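Local coordinates for pyruvate kinase 1 (Trypanosoma brucei brucei, PDB 4KCV) that catalyses the last step of glycolysis, transferring the phosphoryl group of phosphoenolpyruvate to ADP to yield pyruvate and ATP, and works as a homotetramer, at the interface of chains A and B. Sequence-based numbering; all coordinates share one arbitrary frame. Chains: chain A/B, Pyruvate kinase 1.

The interface of chains A and B. Residues chain A 16, 314, 349-350, 353; chain B 273-274, 276-277.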
loop_
_atom_site.group_PDB
_atom_site.type_symbol
_atom_site.label_atom_id
_atom_site.label_comp_id
_atom_site.label_asym_id
_atom_site.label_seq_id
_atom_site.Cartn_x
_atom_site.Cartn_y
_atom_site.Cartn_z
ATOM N N VAL A 16 -4.702 9.796 27.843
ATOM C CA VAL A 16 -3.529 9.088 27.339
ATOM C C VAL A 16 -3.554 7.626 27.783
ATOM O O VAL A 16 -4.309 7.259 28.675
ATOM C CB VAL A 16 -2.213 9.735 27.844
ATOM C CG1 VAL A 16 -1.975 11.073 27.163
ATOM C CG2 VAL A 16 -2.228 9.891 29.365
ATOM N N VAL A 314 11.573 18.164 25.104
ATOM C CA VAL A 314 10.342 17.391 25.034
ATOM C C VAL A 314 10.185 16.678 23.673
ATOM O O VAL A 314 9.795 15.515 23.601
ATOM C CB VAL A 314 9.111 18.257 25.291
ATOM C CG1 VAL A 314 7.856 17.508 24.860
ATOM C CG2 VAL A 314 9.030 18.606 26.773
ATOM N N ARG A 349 6.059 11.087 31.313
ATOM C CA ARG A 349 4.840 11.681 30.726
ATOM C C ARG A 349 4.995 11.897 29.231
ATOM O O ARG A 349 4.025 11.722 28.460
ATOM C CB ARG A 349 4.450 13.004 31.420
ATOM C CG ARG A 349 4.009 12.816 32.869
ATOM C CD ARG A 349 3.211 14.002 33.434
ATOM N NE ARG A 349 3.973 15.251 33.449
ATOM C CZ ARG A 349 4.842 15.609 34.407
ATOM N NH1 ARG A 349 5.448 16.794 34.356
ATOM N NH2 ARG A 349 5.071 14.812 35.445
ATOM N N ILE A 350 6.192 12.308 28.813
ATOM C CA ILE A 350 6.458 12.468 27.380
ATOM C C ILE A 350 6.379 11.108 26.636
ATOM O O ILE A 350 5.827 11.031 25.532
ATOM C CB ILE A 350 7.853 13.112 27.112
ATOM C CG1 ILE A 350 7.941 14.509 27.744
ATOM C CG2 ILE A 350 8.121 13.197 25.622
ATOM C CD1 ILE A 350 9.358 14.975 28.025
ATOM N N GLU A 353 2.777 10.239 26.078
ATOM C CA GLU A 353 2.128 11.009 24.979
ATOM C C GLU A 353 2.531 10.426 23.640
ATOM O O GLU A 353 1.724 10.326 22.739
ATOM C CB GLU A 353 2.530 12.499 24.983
ATOM C CG GLU A 353 1.865 13.344 26.045
ATOM C CD GLU A 353 0.378 13.489 25.851
ATOM O OE1 GLU A 353 -0.325 13.703 26.864
ATOM O OE2 GLU A 353 -0.090 13.371 24.701
ATOM N N GLU B 273 4.370 18.213 27.788
ATOM C CA GLU B 273 4.476 16.974 27.030
ATOM C C GLU B 273 3.475 16.841 25.877
ATOM O O GLU B 273 3.717 16.089 24.949
ATOM C CB GLU B 273 4.421 15.755 27.947
ATOM C CG GLU B 273 3.040 15.443 28.467
ATOM C CD GLU B 273 2.732 16.163 29.766
ATOM O OE1 GLU B 273 3.481 17.110 30.140
ATOM O OE2 GLU B 273 1.761 15.755 30.436
ATOM N N LYS B 274 2.430 17.667 25.870
ATOM C CA LYS B 274 1.409 17.601 24.831
ATOM C C LYS B 274 1.763 18.456 23.641
ATOM O O LYS B 274 1.151 18.328 22.573
ATOM C CB LYS B 274 0.050 18.039 25.373
ATOM C CG LYS B 274 -0.744 16.908 25.984
ATOM C CD LYS B 274 -2.111 17.377 26.456
ATOM C CE LYS B 274 -2.718 16.346 27.399
ATOM N NZ LYS B 274 -2.940 15.056 26.685
ATOM N N CYS B 276 4.316 18.172 21.772
ATOM C CA CYS B 276 4.869 17.350 20.704
ATOM C C CYS B 276 3.751 16.813 19.781
ATOM O O CYS B 276 3.877 16.862 18.553
ATOM C CB CYS B 276 5.751 16.228 21.273
ATOM S SG CYS B 276 4.870 14.947 22.212
ATOM N N VAL B 277 2.603 16.503 20.378
ATOM C CA VAL B 277 1.411 16.061 19.635
ATOM C C VAL B 277 0.669 17.207 18.916
ATOM O O VAL B 277 0.240 17.053 17.768
ATOM C CB VAL B 277 0.401 15.358 20.580
ATOM C CG1 VAL B 277 -0.691 14.702 19.771
ATOM C CG2 VAL B 277 1.104 14.311 21.430
HETATM O O HOH W 1 0.224 13.926 29.347
HETATM O O HOH W 2 3.560 18.533 32.567
#
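A:Glu353, on helix 340-356 of chain A, lays its side chain against B:Glu273 and B:Lys274, which lie in the 3-10 turn 272-274 ahead of helix 275-288 in chain B. The patch joins the TIM-barrel domains of two pyruvate kinase subunits and belongs to a two-fold symmetric interface of the tetramer, so it recurs with the chains exchanged. The A:Glu353 chain is bent at chi2 (-66°), which turns its carboxylate aside towards B:Lys274. The ammonium NZ of that lysine forms a salt bridge and hydrogen bond with carboxylate OE1 of A:Glu353 at 2.9 Å, coming from the syn side and 22° out of the carboxylate plane. The lysine chain crosses the acid obliquely, and its CG packs on A:Glu353 CD at 3.6 Å. The other carboxylate oxygen, OE2, faces methyl CG2 of B:Val277.

B:Glu273 crosses A:Glu353 at about a right angle, and the two CG methylenes touch at 3.4 Å. Its own CB rests on CG1 of A:Ile350 at 3.7 Å, while CG1 of A:Val314, on the neighbouring helix 311-323, flanks its CA. With CG set between the backbone N and the carbonyl carbon (chi1 75°) and a further bend at chi2, B:Glu273 brings its carboxylate to A:Arg349, where the carboxylate carbon CD of B:Glu273 lies in plane at the guanidinium edge. The ion pair is long, 3.8 Å from A:Arg349 NE to B:Glu273 OE2, and the two planar groups are steeply inclined to each other. Water 2 supplements it, linking A:Arg349 NH1 to B:Glu273 OE1. Water 1 joins B:Glu273 OE2 to A:Glu353 OE1, 2.6 Å from each. Water 1 shared between the two carboxylates, with B:Lys274 beside A:Glu353 and A:Arg349 beside B:Glu273, would probably ease the closeness of two groups that would carry like charge.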